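PDB 6OYC: glycosylation Associate Protein 2 from Streptococcus agalactiae serotype V, which probably works with Gap1 and Gap3 in glycosylating and exporting a cell-surface adhesin through the accessory Sec system. Local coordinates for residues S37-T42 against S78-V83; M315-S318 against P322-L325; G399-R404 against A414-I419. All coordinates share one frame; numbering follows the deposited sequence.

Interaction 1 of 3, residues S37-T42 against S78-V83; sequences SDFVTT and SSFFEV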
ATOM      1  N   SER B  37      -4.767 -19.309 -30.850  1.00 38.94           N
ATOM      2  CA  SER B  37      -5.693 -20.422 -30.677  1.00 39.72           C
ATOM      3  C   SER B  37      -4.948 -21.701 -30.304  1.00 37.24           C
ATOM      4  O   SER B  37      -5.363 -22.432 -29.395  1.00 36.95           O
ATOM      5  CB  SER B  37      -6.518 -20.631 -31.956  1.00 40.19           C
ATOM      6  OG  SER B  37      -7.224 -21.864 -31.887  1.00 40.06           O
ATOM      7  N   ASP B  38      -3.850 -21.994 -31.005  1.00 35.92           N
ATOM      8  CA  ASP B  38      -2.997 -23.107 -30.591  1.00 41.30           C
ATOM      9  C   ASP B  38      -2.586 -22.975 -29.131  1.00 39.27           C
ATOM     10  O   ASP B  38      -2.638 -23.952 -28.373  1.00 39.10           O
ATOM     11  CB  ASP B  38      -1.760 -23.199 -31.480  1.00 42.29           C
ATOM     12  CG  ASP B  38      -2.102 -23.584 -32.901  1.00 50.94           C
ATOM     13  OD1 ASP B  38      -3.175 -24.192 -33.092  1.00 50.43           O
ATOM     14  OD2 ASP B  38      -1.311 -23.278 -33.826  1.00 53.01           O
ATOM     15  N   PHE B  39      -2.218 -21.764 -28.700  1.00 35.57           N
ATOM     16  CA  PHE B  39      -1.827 -21.593 -27.306  1.00 32.00           C
ATOM     17  C   PHE B  39      -2.971 -21.960 -26.364  1.00 32.26           C
ATOM     18  O   PHE B  39      -2.762 -22.657 -25.364  1.00 34.63           O
ATOM     19  CB  PHE B  39      -1.344 -20.163 -27.043  1.00 31.71           C
ATOM     20  CG  PHE B  39      -1.046 -19.903 -25.597  1.00 33.50           C
ATOM     21  CD1 PHE B  39       0.181 -20.263 -25.053  1.00 30.94           C
ATOM     22  CD2 PHE B  39      -2.015 -19.371 -24.765  1.00 31.32           C
ATOM     23  CE1 PHE B  39       0.451 -20.050 -23.711  1.00 34.18           C
ATOM     24  CE2 PHE B  39      -1.750 -19.158 -23.408  1.00 35.92           C
ATOM     25  CZ  PHE B  39      -0.524 -19.502 -22.883  1.00 33.60           C
ATOM     26  N   VAL B  40      -4.191 -21.490 -26.652  1.00 31.97           N
ATOM     27  CA  VAL B  40      -5.331 -21.805 -25.778  1.00 33.84           C
ATOM     28  C   VAL B  40      -5.474 -23.317 -25.579  1.00 37.04           C
ATOM     29  O   VAL B  40      -5.671 -23.800 -24.453  1.00 35.78           O
ATOM     30  CB  VAL B  40      -6.629 -21.206 -26.347  1.00 33.28           C
ATOM     31  CG1 VAL B  40      -7.799 -21.582 -25.460  1.00 31.21           C
ATOM     32  CG2 VAL B  40      -6.510 -19.694 -26.489  1.00 35.13           C
ATOM     33  N   THR B  41      -5.369 -24.084 -26.667  1.00 29.46           N
ATOM     34  CA  THR B  41      -5.452 -25.538 -26.568  1.00 35.62           C
ATOM     35  C   THR B  41      -4.286 -26.107 -25.765  1.00 36.98           C
ATOM     36  O   THR B  41      -4.492 -26.848 -24.797  1.00 37.78           O
ATOM     37  CB  THR B  41      -5.487 -26.144 -27.976  1.00 39.46           C
ATOM     38  OG1 THR B  41      -6.704 -25.761 -28.632  1.00 38.17           O
ATOM     39  CG2 THR B  41      -5.350 -27.676 -27.926  1.00 33.05           C
ATOM     40  N   THR B  42      -3.050 -25.770 -26.149  1.00 37.46           N
ATOM     41  CA  THR B  42      -1.877 -26.286 -25.438  1.00 36.67           C
ATOM     42  C   THR B  42      -1.892 -25.913 -23.961  1.00 37.06           C
ATOM     43  O   THR B  42      -1.616 -26.754 -23.097  1.00 41.90           O
ATOM     44  CB  THR B  42      -0.597 -25.772 -26.080  1.00 36.63           C
ATOM     45  OG1 THR B  42      -0.532 -26.253 -27.426  1.00 42.24           O
ATOM     46  CG2 THR B  42       0.594 -26.313 -25.334  1.00 54.37           C
ATOM     47  N   SER B  78      -7.812 -14.003 -21.954  1.00 33.04           N
ATOM     48  CA  SER B  78      -8.275 -13.378 -20.725  1.00 30.34           C
ATOM     49  C   SER B  78      -8.295 -14.350 -19.553  1.00 34.63           C
ATOM     50  O   SER B  78      -8.033 -13.947 -18.415  1.00 36.70           O
ATOM     51  CB  SER B  78      -9.667 -12.796 -20.961  1.00 32.61           C
ATOM     52  OG  SER B  78     -10.256 -12.395 -19.749  1.00 40.44           O
ATOM     53  N   SER B  79      -8.592 -15.632 -19.799  1.00 33.88           N
ATOM     54  CA  SER B  79      -8.665 -16.582 -18.696  1.00 36.63           C
ATOM     55  C   SER B  79      -7.305 -16.833 -18.052  1.00 37.42           C
ATOM     56  O   SER B  79      -7.251 -17.301 -16.910  1.00 36.89           O
ATOM     57  CB  SER B  79      -9.260 -17.917 -19.174  1.00 34.98           C
ATOM     58  OG  SER B  79      -8.317 -18.650 -19.959  1.00 35.23           O
ATOM     59  N   PHE B  80      -6.207 -16.539 -18.752  1.00 37.60           N
ATOM     60  CA  PHE B  80      -4.882 -16.941 -18.306  1.00 37.62           C
ATOM     61  C   PHE B  80      -4.107 -15.854 -17.561  1.00 35.87           C
ATOM     62  O   PHE B  80      -3.023 -16.149 -17.061  1.00 38.15           O
ATOM     63  CB  PHE B  80      -4.042 -17.406 -19.509  1.00 37.30           C
ATOM     64  CG  PHE B  80      -4.670 -18.522 -20.293  1.00 42.18           C
ATOM     65  CD1 PHE B  80      -4.651 -19.830 -19.805  1.00 37.26           C
ATOM     66  CD2 PHE B  80      -5.285 -18.269 -21.520  1.00 37.21           C
ATOM     67  CE1 PHE B  80      -5.243 -20.865 -20.527  1.00 41.83           C
ATOM     68  CE2 PHE B  80      -5.875 -19.301 -22.245  1.00 39.45           C
ATOM     69  CZ  PHE B  80      -5.854 -20.604 -21.748  1.00 39.86           C
ATOM     70  N   PHE B  81      -4.603 -14.617 -17.484  1.00 34.40           N
ATOM     71  CA  PHE B  81      -3.808 -13.520 -16.939  1.00 32.45           C
ATOM     72  C   PHE B  81      -4.656 -12.620 -16.051  1.00 34.97           C
ATOM     73  O   PHE B  81      -5.832 -12.379 -16.334  1.00 39.66           O
ATOM     74  CB  PHE B  81      -3.162 -12.687 -18.063  1.00 32.03           C
ATOM     75  CG  PHE B  81      -2.107 -13.439 -18.825  1.00 34.73           C
ATOM     76  CD1 PHE B  81      -0.828 -13.609 -18.288  1.00 31.15           C
ATOM     77  CD2 PHE B  81      -2.404 -14.020 -20.059  1.00 32.86           C
ATOM     78  CE1 PHE B  81       0.141 -14.336 -18.972  1.00 29.36           C
ATOM     79  CE2 PHE B  81      -1.449 -14.734 -20.754  1.00 30.09           C
ATOM     80  CZ  PHE B  81      -0.164 -14.901 -20.206  1.00 33.14           C
ATOM     81  N   GLU B  82      -4.043 -12.127 -14.982  1.00 37.28           N
ATOM     82  CA  GLU B  82      -4.675 -11.251 -14.009  1.00 36.04           C
ATOM     83  C   GLU B  82      -4.450  -9.797 -14.397  1.00 32.74           C
ATOM     84  O   GLU B  82      -3.614  -9.477 -15.239  1.00 33.36           O
ATOM     85  CB  GLU B  82      -4.101 -11.501 -12.607  1.00 34.22           C
ATOM     86  CG  GLU B  82      -4.326 -12.900 -12.095  1.00 36.64           C
ATOM     87  CD  GLU B  82      -5.798 -13.170 -11.843  1.00 46.71           C
ATOM     88  OE1 GLU B  82      -6.394 -12.466 -10.987  1.00 46.92           O
ATOM     89  OE2 GLU B  82      -6.359 -14.070 -12.510  1.00 50.70           O
ATOM     90  N   VAL B  83      -5.180  -8.904 -13.731  1.00 30.98           N
ATOM     91  CA  VAL B  83      -4.938  -7.484 -13.931  1.00 36.27           C
ATOM     92  C   VAL B  83      -3.467  -7.132 -13.643  1.00 32.94           C
ATOM     93  O   VAL B  83      -2.778  -7.800 -12.855  1.00 32.48           O
ATOM     94  CB  VAL B  83      -5.898  -6.660 -13.056  1.00 37.91           C
ATOM     95  CG1 VAL B  83      -7.335  -6.773 -13.610  1.00 33.83           C
ATOM     96  CG2 VAL B  83      -5.821  -7.120 -11.592  1.00 31.73           C
TER
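Phe-39 and Phe-80 meet in a T-shaped (edge-to-face) pair, at the margin of a domain whose five parallel strands run in the 2-1-3-4-5 order of flavodoxin-like folds. Phe-39 gives the edge and Phe-80 the face: CE2 of Phe-39 lies 4.1 Å from CD2 of Phe-80, over the rim of that ring, not its middle. The ring centroids are 5.5 Å apart and the planes stand at 76°. Beside this pair, Val-40 completes the apolar contact, its CG1 lying 4.3 Å from CZ of Phe-80.

Both rings reach across from supports that are themselves well separated, since the nearest CA atoms, those of Val-40 and Phe-80, are 8.9 Å apart. Phe-39 bridges part of that gap because its CG is anti to the backbone N (chi1 175°), which swings the ring off the flank of helix 36-52 toward the loop between strands 62-65 and 86-89. Farther out, Leu-9 of strand 6-11, Ile-60 and Leu-77 pack on Phe-39 and bury it between helix and sheet. Phe-80 also lies against Glu-43, Asn-44 and Leu-47 of the same helix, while Lys-105 NZ binds the carbonyl oxygens of Ser-78 and Phe-81 and ties down the loop that presents the ring. On the face of Phe-80 opposite Phe-39, OG of Ser-79 sits over the ring centre, 3.3 Å above its plane.

Interaction 2 of 3, residues M315-S318 against P322-L325; sequences MMKS and PFML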
ATOM      1  N   MET B 315      -9.505 -11.628   0.948  1.00 43.17           N
ATOM      2  CA  MET B 315     -10.892 -11.473   1.370  1.00 43.36           C
ATOM      3  C   MET B 315     -11.683 -10.651   0.367  1.00 45.79           C
ATOM      4  O   MET B 315     -12.823 -10.992   0.037  1.00 46.07           O
ATOM      5  CB  MET B 315     -10.948 -10.824   2.747  1.00 39.70           C
ATOM      6  CG  MET B 315     -12.342 -10.426   3.185  1.00 43.48           C
ATOM      7  SD  MET B 315     -12.265  -9.550   4.753  1.00 57.26           S
ATOM      8  CE  MET B 315     -11.701  -7.934   4.225  1.00 50.59           C
ATOM      9  N   MET B 316     -11.094  -9.559  -0.131  1.00 45.41           N
ATOM     10  CA  MET B 316     -11.803  -8.709  -1.080  1.00 44.44           C
ATOM     11  C   MET B 316     -11.820  -9.313  -2.474  1.00 44.61           C
ATOM     12  O   MET B 316     -12.735  -9.029  -3.256  1.00 44.63           O
ATOM     13  CB  MET B 316     -11.177  -7.316  -1.121  1.00 39.98           C
ATOM     14  CG  MET B 316     -11.175  -6.620   0.220  1.00 40.37           C
ATOM     15  SD  MET B 316     -12.830  -6.521   0.958  1.00 47.45           S
ATOM     16  CE  MET B 316     -13.532  -5.193  -0.024  1.00 41.61           C
ATOM     17  N   LYS B 317     -10.830 -10.142  -2.805  1.00 44.35           N
ATOM     18  CA  LYS B 317     -10.871 -10.831  -4.089  1.00 45.06           C
ATOM     19  C   LYS B 317     -12.002 -11.852  -4.132  1.00 47.13           C
ATOM     20  O   LYS B 317     -12.578 -12.099  -5.199  1.00 47.09           O
ATOM     21  CB  LYS B 317      -9.528 -11.503  -4.369  1.00 42.76           C
ATOM     22  CG  LYS B 317      -9.213 -11.671  -5.853  1.00 44.73           C
ATOM     23  CD  LYS B 317      -7.709 -11.851  -6.083  1.00 42.06           C
ATOM     24  CE  LYS B 317      -7.393 -12.616  -7.379  1.00 43.18           C
ATOM     25  NZ  LYS B 317      -7.977 -12.069  -8.632  1.00 40.17           N
ATOM     26  N   SER B 318     -12.349 -12.433  -2.982  1.00 46.13           N
ATOM     27  CA  SER B 318     -13.359 -13.482  -2.951  1.00 47.69           C
ATOM     28  C   SER B 318     -14.766 -12.943  -3.175  1.00 49.85           C
ATOM     29  O   SER B 318     -15.658 -13.713  -3.550  1.00 56.48           O
ATOM     30  CB  SER B 318     -13.284 -14.233  -1.623  1.00 44.74           C
ATOM     31  OG  SER B 318     -13.609 -13.378  -0.548  1.00 49.73           O
ATOM     32  N   PRO B 322     -15.592  -5.345  -7.835  1.00 46.21           N
ATOM     33  CA  PRO B 322     -14.459  -4.413  -7.952  1.00 42.95           C
ATOM     34  C   PRO B 322     -14.072  -3.908  -6.579  1.00 43.17           C
ATOM     35  O   PRO B 322     -14.937  -3.641  -5.739  1.00 43.87           O
ATOM     36  CB  PRO B 322     -14.998  -3.283  -8.835  1.00 42.53           C
ATOM     37  CG  PRO B 322     -16.206  -3.871  -9.528  1.00 43.43           C
ATOM     38  CD  PRO B 322     -16.763  -4.911  -8.616  1.00 42.90           C
ATOM     39  N   PHE B 323     -12.760  -3.784  -6.340  1.00 41.05           N
ATOM     40  CA  PHE B 323     -12.321  -3.469  -4.987  1.00 36.68           C
ATOM     41  C   PHE B 323     -11.044  -2.638  -4.960  1.00 39.82           C
ATOM     42  O   PHE B 323     -10.219  -2.656  -5.882  1.00 34.41           O
ATOM     43  CB  PHE B 323     -12.143  -4.739  -4.141  1.00 38.35           C
ATOM     44  CG  PHE B 323     -10.966  -5.607  -4.522  1.00 37.37           C
ATOM     45  CD1 PHE B 323     -11.092  -6.578  -5.498  1.00 32.71           C
ATOM     46  CD2 PHE B 323      -9.747  -5.493  -3.840  1.00 40.81           C
ATOM     47  CE1 PHE B 323     -10.034  -7.409  -5.827  1.00 38.28           C
ATOM     48  CE2 PHE B 323      -8.668  -6.324  -4.153  1.00 33.79           C
ATOM     49  CZ  PHE B 323      -8.806  -7.282  -5.151  1.00 42.26           C
ATOM     50  N   MET B 324     -10.905  -1.904  -3.868  1.00 37.67           N
ATOM     51  CA  MET B 324      -9.771  -1.042  -3.616  1.00 40.65           C
ATOM     52  C   MET B 324      -9.259  -1.343  -2.218  1.00 39.69           C
ATOM     53  O   MET B 324     -10.055  -1.566  -1.297  1.00 38.25           O
ATOM     54  CB  MET B 324     -10.171   0.424  -3.747  1.00 40.64           C
ATOM     55  CG  MET B 324      -9.031   1.400  -3.855  1.00 37.08           C
ATOM     56  SD  MET B 324      -9.701   3.053  -4.143  1.00 43.98           S
ATOM     57  CE  MET B 324      -8.268   4.093  -3.834  1.00 39.10           C
ATOM     58  N   LEU B 325      -7.935  -1.398  -2.074  1.00 38.99           N
ATOM     59  CA  LEU B 325      -7.291  -1.506  -0.770  1.00 38.17           C
ATOM     60  C   LEU B 325      -6.506  -0.235  -0.478  1.00 33.95           C
ATOM     61  O   LEU B 325      -5.933   0.376  -1.385  1.00 34.60           O
ATOM     62  CB  LEU B 325      -6.361  -2.712  -0.709  1.00 37.46           C
ATOM     63  CG  LEU B 325      -6.875  -4.001  -1.344  1.00 41.23           C
ATOM     64  CD1 LEU B 325      -5.777  -5.061  -1.272  1.00 37.91           C
ATOM     65  CD2 LEU B 325      -8.161  -4.473  -0.644  1.00 36.45           C
TER
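Met-316 and Phe-323 meet through a CH-pi interaction. CB of Met-316 stands 4.0 Å from the centroid of the Phe-323 ring, 29° off the ring normal, and comes nearest to CD2 of that ring, at 3.6 Å. The same face also receives helix backbone: C of Met-316 lies over the ring centre and N of Lys-317 nearer the rim. The phenyl ring is thus laid flat against the helix backbone at Met-316 and Lys-317. Phe-323 presents it this way with CG between its backbone N and carbonyl carbon.

Apolar packing extends the contact along the strand. Met-316, with CG anti to its carbonyl carbon (chi1 -59°), brings that atom to 3.8 Å from CD2 of Leu-325, and the two side chains pass each other in opposite directions. At the other end of the ring, CA of Lys-317 is 3.9 Å from CE1 of Phe-323.

The polar interactions are made away from the Phe-323 ring. OG of Ser-318 donates to O of Met-315 over 2.6 Å, approaching with a 34° tilt from the carbonyl plane, a bond within the segment 315-318. The ammonium of Lys-317 leads away from the strand to a salt bridge with Glu-82.

Helix 313-318 is the connection of a beta-alpha-beta crossover in the alpha/beta-hydrolase-like domain: it follows strand 297-301 and returns the chain to strand 323-327, which pairs in parallel with 297-301 and antiparallel with 283-289. Met-324, on the other face of the strand, packs on helix 341-358.

Interaction 3 of 3, residues G399-R404 against A414-I419; sequences GTVAQR and ATSLDI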
ATOM      1  N   GLY B 399      -7.988  10.869  20.645  1.00 48.26           N
ATOM      2  CA  GLY B 399      -7.581  11.522  21.879  1.00 53.20           C
ATOM      3  C   GLY B 399      -7.992  10.762  23.126  1.00 52.56           C
ATOM      4  O   GLY B 399      -7.257  10.743  24.118  1.00 51.79           O
ATOM      5  N   THR B 400      -9.153  10.103  23.085  1.00 50.09           N
ATOM      6  CA  THR B 400      -9.557   9.226  24.182  1.00 52.40           C
ATOM      7  C   THR B 400      -8.682   7.977  24.248  1.00 53.45           C
ATOM      8  O   THR B 400      -8.286   7.548  25.341  1.00 52.22           O
ATOM      9  CB  THR B 400     -11.034   8.843  24.027  1.00 52.03           C
ATOM     10  OG1 THR B 400     -11.857   9.997  24.262  1.00 44.05           O
ATOM     11  CG2 THR B 400     -11.416   7.714  24.988  1.00 40.11           C
ATOM     12  N   VAL B 401      -8.378   7.371  23.093  1.00 49.57           N
ATOM     13  CA  VAL B 401      -7.454   6.237  23.080  1.00 50.71           C
ATOM     14  C   VAL B 401      -6.117   6.647  23.679  1.00 51.51           C
ATOM     15  O   VAL B 401      -5.491   5.889  24.436  1.00 49.78           O
ATOM     16  CB  VAL B 401      -7.295   5.692  21.650  1.00 53.04           C
ATOM     17  CG1 VAL B 401      -6.249   4.554  21.606  1.00 44.86           C
ATOM     18  CG2 VAL B 401      -8.654   5.230  21.101  1.00 48.39           C
ATOM     19  N   ALA B 402      -5.680   7.869  23.367  1.00 51.07           N
ATOM     20  CA  ALA B 402      -4.438   8.394  23.913  1.00 50.33           C
ATOM     21  C   ALA B 402      -4.490   8.430  25.435  1.00 56.09           C
ATOM     22  O   ALA B 402      -3.639   7.837  26.110  1.00 54.98           O
ATOM     23  CB  ALA B 402      -4.167   9.784  23.333  1.00 43.13           C
ATOM     24  N   GLN B 403      -5.510   9.093  25.992  1.00 57.28           N
ATOM     25  CA  GLN B 403      -5.634   9.201  27.445  1.00 57.62           C
ATOM     26  C   GLN B 403      -5.688   7.843  28.128  1.00 58.83           C
ATOM     27  O   GLN B 403      -5.222   7.705  29.259  1.00 63.05           O
ATOM     28  CB  GLN B 403      -6.868  10.016  27.796  1.00 59.84           C
ATOM     29  CG  GLN B 403      -6.779  11.436  27.291  1.00 59.07           C
ATOM     30  CD  GLN B 403      -5.767  12.236  28.072  1.00 60.54           C
ATOM     31  OE1 GLN B 403      -5.398  11.856  29.177  1.00 63.74           O
ATOM     32  NE2 GLN B 403      -5.303  13.345  27.503  1.00 59.95           N
ATOM     33  N   ARG B 404      -6.214   6.825  27.459  1.00 57.87           N
ATOM     34  CA  ARG B 404      -6.189   5.483  28.024  1.00 63.16           C
ATOM     35  C   ARG B 404      -4.776   5.027  28.392  1.00 61.90           C
ATOM     36  O   ARG B 404      -4.628   4.040  29.121  1.00 62.58           O
ATOM     37  CB  ARG B 404      -6.839   4.516  27.028  1.00 67.78           C
ATOM     38  CG  ARG B 404      -7.024   3.093  27.516  1.00 74.58           C
ATOM     39  CD  ARG B 404      -6.419   2.137  26.508  1.00 80.06           C
ATOM     40  NE  ARG B 404      -6.334   0.759  26.984  1.00 84.94           N
ATOM     41  CZ  ARG B 404      -5.370   0.299  27.778  1.00 91.30           C
ATOM     42  NH1 ARG B 404      -4.405   1.112  28.203  1.00 84.28           N
ATOM     43  NH2 ARG B 404      -5.374  -0.974  28.152  1.00 95.83           N
ATOM     44  N   ALA B 414       0.275   2.057  22.827  1.00 48.39           N
ATOM     45  CA  ALA B 414       1.073   3.229  23.178  1.00 47.17           C
ATOM     46  C   ALA B 414       1.306   4.159  21.986  1.00 46.66           C
ATOM     47  O   ALA B 414       1.372   5.385  22.159  1.00 45.20           O
ATOM     48  CB  ALA B 414       2.394   2.776  23.793  1.00 45.28           C
ATOM     49  N   THR B 415       1.403   3.609  20.767  1.00 43.70           N
ATOM     50  CA  THR B 415       1.607   4.416  19.558  1.00 40.96           C
ATOM     51  C   THR B 415       0.547   5.502  19.362  1.00 41.67           C
ATOM     52  O   THR B 415       0.732   6.403  18.537  1.00 40.93           O
ATOM     53  CB  THR B 415       1.633   3.528  18.310  1.00 44.84           C
ATOM     54  OG1 THR B 415       1.890   4.327  17.141  1.00 37.78           O
ATOM     55  CG2 THR B 415       0.286   2.809  18.135  1.00 44.64           C
ATOM     56  N   SER B 416      -0.574   5.425  20.083  1.00 42.81           N
ATOM     57  CA  SER B 416      -1.591   6.465  19.954  1.00 41.09           C
ATOM     58  C   SER B 416      -1.052   7.815  20.403  1.00 43.22           C
ATOM     59  O   SER B 416      -1.504   8.862  19.918  1.00 42.88           O
ATOM     60  CB  SER B 416      -2.844   6.100  20.759  1.00 47.78           C
ATOM     61  OG  SER B 416      -2.586   5.989  22.153  1.00 46.17           O
ATOM     62  N   LEU B 417      -0.086   7.811  21.326  1.00 43.54           N
ATOM     63  CA  LEU B 417       0.545   9.061  21.740  1.00 42.76           C
ATOM     64  C   LEU B 417       1.281   9.706  20.577  1.00 43.32           C
ATOM     65  O   LEU B 417       1.209  10.925  20.379  1.00 44.76           O
ATOM     66  CB  LEU B 417       1.499   8.803  22.910  1.00 45.18           C
ATOM     67  CG  LEU B 417       0.875   8.097  24.120  1.00 46.68           C
ATOM     68  CD1 LEU B 417       1.802   8.114  25.320  1.00 44.24           C
ATOM     69  CD2 LEU B 417      -0.466   8.736  24.472  1.00 44.75           C
ATOM     70  N   ASP B 418       1.985   8.901  19.782  1.00 44.18           N
ATOM     71  CA  ASP B 418       2.634   9.441  18.591  1.00 42.93           C
ATOM     72  C   ASP B 418       1.614   9.911  17.569  1.00 41.04           C
ATOM     73  O   ASP B 418       1.840  10.916  16.883  1.00 42.27           O
ATOM     74  CB  ASP B 418       3.558   8.390  17.992  1.00 39.12           C
ATOM     75  CG  ASP B 418       4.705   8.044  18.923  1.00 47.23           C
ATOM     76  OD1 ASP B 418       5.363   8.986  19.449  1.00 45.36           O
ATOM     77  OD2 ASP B 418       4.936   6.834  19.144  1.00 48.00           O
ATOM     78  N   ILE B 419       0.476   9.228  17.478  1.00 42.70           N
ATOM     79  CA  ILE B 419      -0.572   9.671  16.567  1.00 41.90           C
ATOM     80  C   ILE B 419      -1.136  11.020  17.004  1.00 44.78           C
ATOM     81  O   ILE B 419      -1.406  11.889  16.167  1.00 45.39           O
ATOM     82  CB  ILE B 419      -1.657   8.591  16.458  1.00 41.51           C
ATOM     83  CG1 ILE B 419      -1.019   7.291  15.953  1.00 41.49           C
ATOM     84  CG2 ILE B 419      -2.765   9.046  15.526  1.00 41.90           C
ATOM     85  CD1 ILE B 419      -1.975   6.101  15.882  1.00 40.28           C
TER
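Ala-402 and Ser-416 bring the two backbones close together, their CA atoms only 5.2 Å apart where helix 398-403 passes helix 416-424. Such spacing suits the small side chains at this close approach. Each helical turn is held by its own main-chain bonds, among them N of Gln-403 to O of Gly-399 and N of Ile-419 to O of Thr-415.

CB of Ser-416 fits against CG1 of Val-401 at 3.8 Å, a methyl group placed for this by lying anti to the backbone N (chi1 176°). OG of Ser-416 comes to 3.5 Å from CA of Ala-402, yet its hydrogen bond goes to the carbonyl O of Phe-413, just before the segment, which satisfies the buried hydroxyl. In the alpha/beta-hydrolase-like fold these helices belong to the excursion between strands 388-392 and 452-458, and Val-401 lies near, without touching, a possible Ser-His-Asp triad. Thr-400 and Gln-403 face the next helix, 429-444, bonding Asn-436 and Ser-432. On the outer flank of the contact, Leu-417 extends one branch over Ala-402, with CD2 4.0 Å from CB and 3.7 Å from the carbonyl O of that alanine.

Overall arrangement
A salt bridge links interactions 1 and 2, and with them the two domains: OE1 of Glu-82, in the loop of interaction 1, lies 2.9 Å from NZ of Lys-317, on the helix of interaction 2, although the contact centres are 23 Å apart. Nearby, Val-83 packs on Tyr-287 and Asp-289 of strand 283-289 at the same interface. Interaction 3 shares the large mixed sheet's domain with interaction 2, their centres about 30 Å apart and nearest atoms about 18 Å. Its Val-401 lies near, without touching, the possible triad of Ser-371, His-491 and Asp-461. Interactions 1 and 3 sit on opposite sides of the chain's centre, 52 Å between centres.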